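Local coordinates for putative diflavin flavoprotein A 3 (Nostoc sp., PDB 3FNI) that probably passes electrons from NADH to oxygen, reducing it to water, and is represented here by its flavodoxin-like, probably FMN-binding domain, at residues V9-V12 / Y17-R20; S13-S18 / G98-I103; G35-D40 / V54-G59; E49-V54 / L81-E86. All blocks are in the same frame, centred on the assembly; numbering follows the deposited sequence.

Contact 1: V9-V12 / Y17-R20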
loop_
_atom_site.group_PDB
_atom_site.type_symbol
_atom_site.label_atom_id
_atom_site.label_comp_id
_atom_site.label_asym_id
_atom_site.label_seq_id
_atom_site.Cartn_x
_atom_site.Cartn_y
_atom_site.Cartn_z
ATOM N N VAL A 9 4.629 -1.346 1.578
ATOM C CA VAL A 9 3.957 -1.625 0.317
ATOM C C VAL A 9 3.544 -3.095 0.343
ATOM O O VAL A 9 4.390 -3.991 0.350
ATOM C CB VAL A 9 4.905 -1.364 -0.871
ATOM C CG1 VAL A 9 4.205 -1.675 -2.177
ATOM C CG2 VAL A 9 5.365 0.090 -0.849
ATOM N N PHE A 10 2.236 -3.339 0.368
ATOM C CA PHE A 10 1.721 -4.700 0.428
ATOM C C PHE A 10 0.848 -5.034 -0.768
ATOM O O PHE A 10 -0.141 -4.351 -1.032
ATOM C CB PHE A 10 0.896 -4.894 1.698
ATOM C CG PHE A 10 1.556 -4.383 2.941
ATOM C CD1 PHE A 10 1.673 -3.014 3.175
ATOM C CD2 PHE A 10 2.030 -5.269 3.900
ATOM C CE1 PHE A 10 2.251 -2.534 4.351
ATOM C CE2 PHE A 10 2.609 -4.805 5.079
ATOM C CZ PHE A 10 2.719 -3.434 5.305
ATOM N N TYR A 11 1.206 -6.093 -1.484
ATOM C CA TYR A 11 0.435 -6.504 -2.644
ATOM C C TYR A 11 0.793 -7.928 -3.059
ATOM O O TYR A 11 1.747 -8.507 -2.545
ATOM C CB TYR A 11 0.677 -5.544 -3.813
ATOM C CG TYR A 11 2.058 -5.633 -4.428
ATOM C CD1 TYR A 11 3.151 -4.995 -3.844
ATOM C CD2 TYR A 11 2.269 -6.357 -5.604
ATOM C CE1 TYR A 11 4.425 -5.073 -4.416
ATOM C CE2 TYR A 11 3.538 -6.444 -6.186
ATOM C CZ TYR A 11 4.610 -5.799 -5.589
ATOM O OH TYR A 11 5.858 -5.868 -6.171
ATOM N N VAL A 12 0.023 -8.490 -3.987
ATOM C CA VAL A 12 0.277 -9.847 -4.467
ATOM C C VAL A 12 1.140 -9.784 -5.732
ATOM O O VAL A 12 0.687 -9.355 -6.796
ATOM C CB VAL A 12 -1.072 -10.601 -4.727
ATOM C CG1 VAL A 12 -2.074 -9.667 -5.393
ATOM C CG2 VAL A 12 -0.837 -11.842 -5.593
ATOM N N TYR A 17 -1.009 -6.270 -13.163
ATOM C CA TYR A 17 0.109 -5.344 -13.344
ATOM C C TYR A 17 0.622 -4.818 -12.004
ATOM O O TYR A 17 1.257 -3.764 -11.939
ATOM C CB TYR A 17 -0.336 -4.175 -14.212
ATOM C CG TYR A 17 -0.659 -4.572 -15.630
ATOM C CD1 TYR A 17 0.349 -4.686 -16.586
ATOM C CD2 TYR A 17 -1.971 -4.854 -16.014
ATOM C CE1 TYR A 17 0.061 -5.073 -17.891
ATOM C CE2 TYR A 17 -2.270 -5.243 -17.319
ATOM C CZ TYR A 17 -1.246 -5.348 -18.251
ATOM O OH TYR A 17 -1.532 -5.719 -19.545
ATOM N N SER A 18 0.346 -5.563 -10.940
ATOM C CA SER A 18 0.752 -5.174 -9.596
ATOM C C SER A 18 2.227 -4.861 -9.453
ATOM O O SER A 18 2.607 -3.889 -8.806
ATOM C CB SER A 18 0.388 -6.275 -8.605
ATOM O OG SER A 18 -1.006 -6.408 -8.520
ATOM N N ASP A 19 3.050 -5.716 -10.045
ATOM C CA ASP A 19 4.489 -5.565 -9.985
ATOM C C ASP A 19 4.930 -4.205 -10.547
ATOM O O ASP A 19 5.680 -3.474 -9.905
ATOM C CB ASP A 19 5.147 -6.721 -10.751
ATOM C CG ASP A 19 5.140 -8.040 -9.970
ATOM O OD1 ASP A 19 4.284 -8.233 -9.077
ATOM O OD2 ASP A 19 5.992 -8.903 -10.265
ATOM N N ARG A 20 4.445 -3.858 -11.734
ATOM C CA ARG A 20 4.819 -2.588 -12.351
ATOM C C ARG A 20 4.142 -1.393 -11.678
ATOM O O ARG A 20 4.738 -0.322 -11.554
ATOM C CB ARG A 20 4.495 -2.619 -13.847
ATOM C CG ARG A 20 5.209 -3.745 -14.602
ATOM C CD ARG A 20 4.862 -3.725 -16.079
ATOM N NE ARG A 20 5.352 -2.515 -16.735
ATOM C CZ ARG A 20 5.058 -2.165 -17.984
ATOM N NH1 ARG A 20 4.267 -2.935 -18.721
ATOM N NH2 ARG A 20 5.554 -1.044 -18.497
#
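Tyr11 holds CG between its backbone N and carbonyl carbon (chi1 70°), which sends the ring from the end of strand 6-11 over to Ser18 and Asp19 at the start of helix 18-31. Asp19 answers with CG beside its own backbone N (chi1 -77°), bringing the carboxylate back to the strand although its CB points away. One long side of the ring does the touching. Its CD2 lies 3.5 Å from Ser18 CB, and one atom further out CE2 is 3.5 Å from Asp19 OD1. That oxygen sits at the ring edge, in the ring plane, while the carboxylate stands nearly upright to the ring, the two planes 81° apart. Ser18 CB, which comes to the ring obliquely, also lies 3.6 Å from Val12 O, so the serine methylene touches both the ring and the strand's backbone. An alanine here would remove the ring, and is likely to open a gap beside Ser18 CB and leave Asp19 OD1 without its aromatic edge. In the connecting loop, Asp19 OD1 accepts the backbone N-H of Glu14. In flavodoxins this strand-loop-helix turn receives the FMN phosphate, and the same is probable here. With Asp19 OD1 already bonded to Glu14, the weakly positive edge of Tyr11 probably adds a modest electrostatic attraction to what is otherwise van der Waals packing.

Contact 2: S13-S18 / G98-I103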
loop_
_atom_site.group_PDB
_atom_site.type_symbol
_atom_site.label_atom_id
_atom_site.label_comp_id
_atom_site.label_asym_id
_atom_site.label_seq_id
_atom_site.Cartn_x
_atom_site.Cartn_y
_atom_site.Cartn_z
ATOM N N SER A 13 2.397 -10.199 -5.609
ATOM C CA SER A 13 3.303 -10.149 -6.746
ATOM C C SER A 13 2.829 -11.002 -7.909
ATOM O O SER A 13 2.173 -12.029 -7.725
ATOM C CB SER A 13 4.725 -10.568 -6.338
ATOM O OG SER A 13 4.805 -11.955 -6.073
ATOM N N GLU A 14 3.164 -10.541 -9.110
ATOM C CA GLU A 14 2.823 -11.205 -10.363
ATOM C C GLU A 14 1.332 -11.281 -10.673
ATOM O O GLU A 14 0.948 -11.888 -11.671
ATOM C CB GLU A 14 3.417 -12.614 -10.399
ATOM C CG GLU A 14 4.883 -12.695 -9.990
ATOM C CD GLU A 14 5.574 -13.911 -10.575
ATOM O OE1 GLU A 14 6.462 -14.477 -9.905
ATOM O OE2 GLU A 14 5.232 -14.287 -11.715
ATOM N N TYR A 15 0.492 -10.691 -9.825
ATOM C CA TYR A 15 -0.952 -10.687 -10.079
ATOM C C TYR A 15 -1.272 -9.419 -10.865
ATOM O O TYR A 15 -1.076 -8.311 -10.368
ATOM C CB TYR A 15 -1.759 -10.696 -8.767
ATOM C CG TYR A 15 -3.241 -10.396 -8.955
ATOM C CD1 TYR A 15 -3.881 -9.457 -8.152
ATOM C CD2 TYR A 15 -3.981 -10.999 -9.978
ATOM C CE1 TYR A 15 -5.207 -9.105 -8.357
ATOM C CE2 TYR A 15 -5.322 -10.656 -10.196
ATOM C CZ TYR A 15 -5.924 -9.696 -9.378
ATOM O OH TYR A 15 -7.225 -9.285 -9.596
ATOM N N GLY A 16 -1.760 -9.585 -12.092
ATOM C CA GLY A 16 -2.072 -8.435 -12.917
ATOM C C GLY A 16 -0.832 -7.585 -13.124
ATOM O O GLY A 16 0.274 -8.110 -13.239
ATOM N N TYR A 17 -1.009 -6.270 -13.163
ATOM C CA TYR A 17 0.109 -5.344 -13.344
ATOM C C TYR A 17 0.622 -4.818 -12.004
ATOM O O TYR A 17 1.257 -3.764 -11.939
ATOM C CB TYR A 17 -0.336 -4.175 -14.212
ATOM C CG TYR A 17 -0.659 -4.572 -15.630
ATOM C CD1 TYR A 17 0.349 -4.686 -16.586
ATOM C CD2 TYR A 17 -1.971 -4.854 -16.014
ATOM C CE1 TYR A 17 0.061 -5.073 -17.891
ATOM C CE2 TYR A 17 -2.270 -5.243 -17.319
ATOM C CZ TYR A 17 -1.246 -5.348 -18.251
ATOM O OH TYR A 17 -1.532 -5.719 -19.545
ATOM N N SER A 18 0.346 -5.563 -10.940
ATOM C CA SER A 18 0.752 -5.174 -9.596
ATOM C C SER A 18 2.227 -4.861 -9.453
ATOM O O SER A 18 2.607 -3.889 -8.806
ATOM C CB SER A 18 0.388 -6.275 -8.605
ATOM O OG SER A 18 -1.006 -6.408 -8.520
ATOM N N GLY A 98 -8.216 -8.364 -13.378
ATOM C CA GLY A 98 -9.523 -8.908 -13.722
ATOM C C GLY A 98 -10.257 -9.669 -12.631
ATOM O O GLY A 98 -11.399 -10.082 -12.824
ATOM N N ASP A 99 -9.613 -9.853 -11.485
ATOM C CA ASP A 99 -10.229 -10.580 -10.382
ATOM C C ASP A 99 -10.122 -9.780 -9.087
ATOM O O ASP A 99 -10.333 -10.317 -8.001
ATOM C CB ASP A 99 -9.543 -11.941 -10.206
ATOM C CG ASP A 99 -10.415 -12.950 -9.473
ATOM O OD1 ASP A 99 -9.915 -14.047 -9.137
ATOM O OD2 ASP A 99 -11.604 -12.655 -9.239
ATOM N N ASP A 100 -9.797 -8.495 -9.209
ATOM C CA ASP A 100 -9.653 -7.621 -8.046
ATOM C C ASP A 100 -10.822 -7.691 -7.085
ATOM O O ASP A 100 -11.987 -7.789 -7.483
ATOM C CB ASP A 100 -9.483 -6.155 -8.473
ATOM C CG ASP A 100 -8.064 -5.814 -8.860
ATOM O OD1 ASP A 100 -7.273 -6.743 -9.083
ATOM O OD2 ASP A 100 -7.740 -4.606 -8.950
ATOM N N GLU A 101 -10.483 -7.624 -5.806
ATOM C CA GLU A 101 -11.453 -7.632 -4.736
ATOM C C GLU A 101 -11.979 -6.195 -4.758
ATOM O O GLU A 101 -11.264 -5.285 -5.178
ATOM C CB GLU A 101 -10.737 -7.925 -3.417
ATOM C CG GLU A 101 -11.640 -8.332 -2.279
ATOM C CD GLU A 101 -12.227 -9.712 -2.472
ATOM O OE1 GLU A 101 -11.441 -10.678 -2.596
ATOM O OE2 GLU A 101 -13.470 -9.831 -2.502
ATOM N N PRO A 102 -13.232 -5.969 -4.327
ATOM C CA PRO A 102 -13.772 -4.602 -4.333
ATOM C C PRO A 102 -12.864 -3.658 -3.558
ATOM O O PRO A 102 -12.664 -3.828 -2.356
ATOM C CB PRO A 102 -15.132 -4.758 -3.660
ATOM C CG PRO A 102 -15.519 -6.158 -3.998
ATOM C CD PRO A 102 -14.230 -6.930 -3.830
ATOM N N ILE A 103 -12.322 -2.659 -4.244
ATOM C CA ILE A 103 -11.431 -1.703 -3.600
ATOM C C ILE A 103 -12.148 -0.783 -2.604
ATOM O O ILE A 103 -11.673 -0.585 -1.487
ATOM C CB ILE A 103 -10.675 -0.856 -4.661
ATOM C CG1 ILE A 103 -9.875 0.255 -3.973
ATOM C CG2 ILE A 103 -11.654 -0.285 -5.674
ATOM C CD1 ILE A 103 -8.892 0.947 -4.886
#
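From the loop 13-18, Tyr15 reaches Asp99 and Asp100, its CB leaving the backbone toward them and CG standing anti to the backbone N (chi1 168°). The near half of the ring makes the span; contact begins at CE1, which is 3.2 Å from Asp100 OD1. At CZ the same oxygen is still close, 3.3 Å away. The tip completes the approach: Tyr15 OH donates a 2.6 Å hydrogen bond to Asp100 OD1, using the anti lone pair of that oxygen, with ring and carboxylate planes 58° apart. The hydroxyl also accepts a weak, bent bond of 3.1 Å from Asp99 N, and Asp99 CB packs beside it. A phenylalanine in its place would probably leave Asp99 N without this acceptor and Asp100 OD1 with one donor fewer, although Thr95 OG1 also bonds to that oxygen. Behind Tyr15 the chain makes a type II' beta turn to Ser18, with Gly16 at a positive phi and Ser18 N bonded back to Tyr15 O. The contact thus ties, at the surface, the loop between strand 6-11 and helix 18-31 to the one between strand 89-93 and helix 103-112, two loops that frame the FMN site in flavodoxins.

Contact 3: G35-D40 / V54-G59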
loop_
_atom_site.group_PDB
_atom_site.type_symbol
_atom_site.label_atom_id
_atom_site.label_comp_id
_atom_site.label_asym_id
_atom_site.label_seq_id
_atom_site.Cartn_x
_atom_site.Cartn_y
_atom_site.Cartn_z
ATOM N N GLY A 35 12.313 5.401 3.079
ATOM C CA GLY A 35 12.501 3.976 2.863
ATOM C C GLY A 35 11.222 3.225 2.542
ATOM O O GLY A 35 10.133 3.783 2.618
ATOM N N VAL A 36 11.348 1.949 2.191
ATOM C CA VAL A 36 10.181 1.147 1.859
ATOM C C VAL A 36 10.387 -0.341 2.159
ATOM O O VAL A 36 11.492 -0.861 2.011
ATOM C CB VAL A 36 9.821 1.320 0.358
ATOM C CG1 VAL A 36 10.942 0.790 -0.506
ATOM C CG2 VAL A 36 8.527 0.616 0.041
ATOM N N ASP A 37 9.325 -1.005 2.608
ATOM C CA ASP A 37 9.367 -2.436 2.894
ATOM C C ASP A 37 8.274 -3.110 2.072
ATOM O O ASP A 37 7.093 -2.778 2.190
ATOM C CB ASP A 37 9.157 -2.719 4.389
ATOM C CG ASP A 37 10.324 -2.241 5.250
ATOM O OD1 ASP A 37 10.400 -1.032 5.551
ATOM O OD2 ASP A 37 11.175 -3.073 5.617
ATOM N N VAL A 38 8.672 -4.055 1.233
ATOM C CA VAL A 38 7.722 -4.744 0.373
ATOM C C VAL A 38 7.343 -6.119 0.911
ATOM O O VAL A 38 8.202 -6.922 1.290
ATOM C CB VAL A 38 8.292 -4.907 -1.052
ATOM C CG1 VAL A 38 7.210 -5.400 -1.993
ATOM C CG2 VAL A 38 8.860 -3.582 -1.536
ATOM N N VAL A 39 6.044 -6.385 0.926
ATOM C CA VAL A 39 5.531 -7.649 1.413
ATOM C C VAL A 39 4.588 -8.264 0.387
ATOM O O VAL A 39 3.673 -7.603 -0.098
ATOM C CB VAL A 39 4.777 -7.449 2.745
ATOM C CG1 VAL A 39 4.261 -8.778 3.267
ATOM C CG2 VAL A 39 5.699 -6.805 3.762
ATOM N N ASP A 40 4.831 -9.523 0.043
ATOM C CA ASP A 40 3.983 -10.224 -0.909
ATOM C C ASP A 40 2.839 -10.859 -0.127
ATOM O O ASP A 40 3.062 -11.692 0.749
ATOM C CB ASP A 40 4.787 -11.297 -1.653
ATOM C CG ASP A 40 3.913 -12.208 -2.509
ATOM O OD1 ASP A 40 2.897 -11.738 -3.055
ATOM O OD2 ASP A 40 4.254 -13.399 -2.647
ATOM N N VAL A 54 4.056 -3.420 10.066
ATOM C CA VAL A 54 3.023 -2.408 9.913
ATOM C C VAL A 54 3.193 -1.383 11.023
ATOM O O VAL A 54 3.052 -0.179 10.799
ATOM C CB VAL A 54 1.616 -3.033 10.002
ATOM C CG1 VAL A 54 0.561 -1.939 10.052
ATOM C CG2 VAL A 54 1.379 -3.940 8.794
ATOM N N GLY A 55 3.510 -1.879 12.214
ATOM C CA GLY A 55 3.703 -1.019 13.364
ATOM C C GLY A 55 4.785 0.037 13.210
ATOM O O GLY A 55 4.659 1.139 13.750
ATOM N N ARG A 56 5.852 -0.283 12.486
ATOM C CA ARG A 56 6.921 0.691 12.309
ATOM C C ARG A 56 6.871 1.446 10.980
ATOM O O ARG A 56 7.822 2.140 10.625
ATOM C CB ARG A 56 8.288 0.031 12.497
ATOM C CG ARG A 56 8.641 -0.992 11.454
ATOM C CD ARG A 56 10.082 -1.451 11.632
ATOM N NE ARG A 56 10.439 -2.506 10.691
ATOM C CZ ARG A 56 10.605 -2.331 9.383
ATOM N NH1 ARG A 56 10.451 -1.138 8.829
ATOM N NH2 ARG A 56 10.917 -3.364 8.624
ATOM N N CYS A 57 5.763 1.321 10.253
ATOM C CA CYS A 57 5.599 2.044 8.988
ATOM C C CYS A 57 4.794 3.322 9.229
ATOM O O CYS A 57 3.777 3.302 9.921
ATOM C CB CYS A 57 4.887 1.175 7.938
ATOM S SG CYS A 57 5.944 -0.127 7.183
ATOM N N THR A 58 5.259 4.433 8.666
ATOM C CA THR A 58 4.577 5.716 8.806
ATOM C C THR A 58 3.552 5.815 7.673
ATOM O O THR A 58 2.511 6.458 7.818
ATOM C CB THR A 58 5.588 6.893 8.710
ATOM O OG1 THR A 58 6.651 6.681 9.647
ATOM C CG2 THR A 58 4.917 8.221 9.023
ATOM N N GLY A 59 3.857 5.163 6.552
ATOM C CA GLY A 59 2.965 5.166 5.403
ATOM C C GLY A 59 2.628 3.763 4.916
ATOM O O GLY A 59 3.365 2.817 5.191
#
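Asp37 and Arg56 form a two-pronged salt bridge, one nitrogen to each carboxylate oxygen. Arg56 NH2 meets Asp37 OD2 at 3.0 Å along an almost straight N-H line (176°), and Arg56 NH1 meets Asp37 OD1 at a longer 3.3 Å. The guanidinium approaches end-on, with both oxygens close to its own plane. The carboxylate is turned out of that plane by 64°, so each of its oxygens is met from above the carboxylate rather than within it. The pair therefore departs from the coplanar fork often drawn for arginine and aspartate, while keeping good geometry on the arginine side.

Outside this first shell, each partner is placed by its surroundings. Arg56 has CG between its backbone N and carbonyl carbon (chi1 66°) and then runs extended to NE, long enough to cross from the turn after helix 47-55. Ala3 packs against it. Behind it Cys57 N is bonded to Val54 O at 3.1 Å, a backbone bond across the turn. On the other side, Asp37 OD1 has a second partner in Ser6 OG, so the carboxylate is held by more than the arginine; Asp37 CB packs on Leu53.

Strand 35-40 is an outermost strand of the parallel sheet, with strand 6-11 between it and strand 57-63. The salt bridge joins that edge strand to the turn where helix 47-55 gives way to strand 57-63, near the end of the beta-alpha-beta crossover that passes over strand 6-11.

Contact 4: E49-V54 / L81-E86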
loop_
_atom_site.group_PDB
_atom_site.type_symbol
_atom_site.label_atom_id
_atom_site.label_comp_id
_atom_site.label_asym_id
_atom_site.label_seq_id
_atom_site.Cartn_x
_atom_site.Cartn_y
_atom_site.Cartn_z
ATOM N N GLU A 49 5.536 -10.868 12.907
ATOM C CA GLU A 49 6.516 -9.975 12.317
ATOM C C GLU A 49 5.783 -9.036 11.367
ATOM O O GLU A 49 6.237 -7.920 11.116
ATOM C CB GLU A 49 7.601 -10.769 11.580
ATOM C CG GLU A 49 7.230 -11.223 10.180
ATOM C CD GLU A 49 8.377 -11.926 9.465
ATOM O OE1 GLU A 49 8.237 -12.193 8.251
ATOM O OE2 GLU A 49 9.412 -12.216 10.109
ATOM N N LEU A 50 4.641 -9.487 10.852
ATOM C CA LEU A 50 3.828 -8.669 9.952
ATOM C C LEU A 50 3.196 -7.525 10.740
ATOM O O LEU A 50 3.038 -6.423 10.217
ATOM C CB LEU A 50 2.727 -9.506 9.292
ATOM C CG LEU A 50 1.726 -8.741 8.411
ATOM C CD1 LEU A 50 2.462 -7.982 7.309
ATOM C CD2 LEU A 50 0.717 -9.722 7.804
ATOM N N ARG A 51 2.830 -7.796 11.994
ATOM C CA ARG A 51 2.235 -6.774 12.860
ATOM C C ARG A 51 3.305 -5.748 13.213
ATOM O O ARG A 51 3.032 -4.554 13.306
ATOM C CB ARG A 51 1.716 -7.378 14.170
ATOM C CG ARG A 51 0.540 -8.320 14.053
ATOM C CD ARG A 51 -0.137 -8.499 15.417
ATOM N NE ARG A 51 -1.322 -9.347 15.327
ATOM C CZ ARG A 51 -1.290 -10.643 15.039
ATOM N NH1 ARG A 51 -0.129 -11.250 14.822
ATOM N NH2 ARG A 51 -2.419 -11.330 14.943
ATOM N N GLU A 52 4.521 -6.238 13.426
ATOM C CA GLU A 52 5.647 -5.389 13.771
ATOM C C GLU A 52 6.034 -4.478 12.629
ATOM O O GLU A 52 6.425 -3.331 12.845
ATOM C CB GLU A 52 6.868 -6.224 14.113
ATOM C CG GLU A 52 6.845 -6.902 15.449
ATOM C CD GLU A 52 8.222 -7.385 15.816
ATOM O OE1 GLU A 52 8.744 -8.287 15.118
ATOM O OE2 GLU A 52 8.794 -6.844 16.787
ATOM N N LEU A 53 5.961 -5.006 11.413
ATOM C CA LEU A 53 6.321 -4.225 10.242
ATOM C C LEU A 53 5.340 -3.087 10.060
ATOM O O LEU A 53 5.738 -1.933 9.915
ATOM C CB LEU A 53 6.345 -5.108 8.993
ATOM C CG LEU A 53 6.308 -4.426 7.622
ATOM C CD1 LEU A 53 7.245 -3.226 7.559
ATOM C CD2 LEU A 53 6.694 -5.457 6.587
ATOM N N VAL A 54 4.056 -3.420 10.066
ATOM C CA VAL A 54 3.023 -2.408 9.913
ATOM C C VAL A 54 3.193 -1.383 11.023
ATOM O O VAL A 54 3.052 -0.179 10.799
ATOM C CB VAL A 54 1.616 -3.033 10.002
ATOM C CG1 VAL A 54 0.561 -1.939 10.052
ATOM C CG2 VAL A 54 1.379 -3.940 8.794
ATOM N N LEU A 81 -5.150 -4.835 9.039
ATOM C CA LEU A 81 -6.257 -4.012 9.513
ATOM C C LEU A 81 -6.254 -3.882 11.031
ATOM O O LEU A 81 -6.745 -2.895 11.579
ATOM C CB LEU A 81 -7.590 -4.602 9.048
ATOM C CG LEU A 81 -7.913 -4.463 7.555
ATOM C CD1 LEU A 81 -9.140 -5.298 7.212
ATOM C CD2 LEU A 81 -8.135 -2.998 7.214
ATOM N N GLY A 82 -5.707 -4.882 11.709
ATOM C CA GLY A 82 -5.649 -4.825 13.153
ATOM C C GLY A 82 -4.300 -4.361 13.660
ATOM O O GLY A 82 -4.133 -4.175 14.862
ATOM N N SER A 83 -3.341 -4.155 12.760
ATOM C CA SER A 83 -1.995 -3.741 13.169
ATOM C C SER A 83 -1.677 -2.298 12.838
ATOM O O SER A 83 -0.638 -1.762 13.235
ATOM C CB SER A 83 -0.958 -4.636 12.509
ATOM O OG SER A 83 -1.147 -5.985 12.891
ATOM N N VAL A 84 -2.591 -1.687 12.103
ATOM C CA VAL A 84 -2.464 -0.311 11.670
ATOM C C VAL A 84 -2.930 0.640 12.764
ATOM O O VAL A 84 -3.632 0.232 13.687
ATOM C CB VAL A 84 -3.300 -0.108 10.390
ATOM C CG1 VAL A 84 -3.538 1.347 10.129
ATOM C CG2 VAL A 84 -2.579 -0.732 9.216
ATOM N N ASN A 85 -2.515 1.899 12.665
ATOM C CA ASN A 85 -2.924 2.909 13.628
ATOM C C ASN A 85 -3.378 4.174 12.893
ATOM O O ASN A 85 -2.994 4.415 11.748
ATOM C CB ASN A 85 -1.799 3.188 14.650
ATOM C CG ASN A 85 -0.677 4.050 14.101
ATOM O OD1 ASN A 85 -0.825 5.262 13.961
ATOM N ND2 ASN A 85 0.459 3.428 13.798
ATOM N N GLU A 86 -4.228 4.951 13.556
ATOM C CA GLU A 86 -4.804 6.173 13.005
ATOM C C GLU A 86 -3.834 7.275 12.587
ATOM O O GLU A 86 -4.210 8.165 11.819
ATOM C CB GLU A 86 -5.804 6.757 14.004
ATOM C CG GLU A 86 -5.217 6.960 15.392
ATOM C CD GLU A 86 -6.025 7.911 16.251
ATOM O OE1 GLU A 86 -7.221 7.651 16.483
ATOM O OE2 GLU A 86 -5.456 8.925 16.701
#
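Apolar packing is carried by Val54 and Val84, whose branches meet at CG1 of the first and CG2 of the second, 3.5 Å apart and closer than two methyls normally approach. Val54 has CG1 anti to its backbone N (chi1 171°), the branch that faces the other segment. The same methyl also presses on the main chain, with Val54 CG1 3.4 Å from Ser83 O.

Close packing round a small residue is the second kind. Ser83 points its CB at helix 47-55, where it is 3.9 Å from Arg51 CA and 3.9 Å from Val54 CB, one residue fitted between two of the helix. The small side chain is consistent with the close approach of the backbones: Ser83 CA and Arg51 CA are 5.2 Å apart.

Polar atoms meet carbon here. Ser83 OG lies 3.1 Å from Arg51 CG, alongside the aliphatic part of the arginine, which runs extended from CG to NE. The hydroxyl is hydrogen-bonded to Thr79 O, four residues back, which leaves the approach to Arg51 as plain contact.

In the flavodoxin-like fold, helices 47-55 and 70-83 lie side by side on one face of the sheet. Leu50 continues their interface by touching Ala76 and Thr79, Val54 reaches down to Phe10 of strand 6-11, and Val84 leads toward Leu115, just ahead of strand 116-117.

Overall arrangement
The four contacts show chemistry following place in an alpha/beta fold. Contacts 1 and 4 are partly buried and rest on packing, at different faces of the sheet: Tyr11 meets helix 18-31, while Phe10 of the same strand turns to Val54 and Leu50 of contact 4. Contacts 2 and 3 lie at the surface, on opposite sides of the chain's centre, and rely on polar pairs, a neutral hydroxyl against a carboxylate in one and opposite charges in the other. Contacts 1 and 2 share Tyr17 and Ser18, where the loop after strand 6-11 enters helix 18-31. Contacts 3 and 4 share Val54 and helix 47-55, with Leu53 packing on Val39 between them.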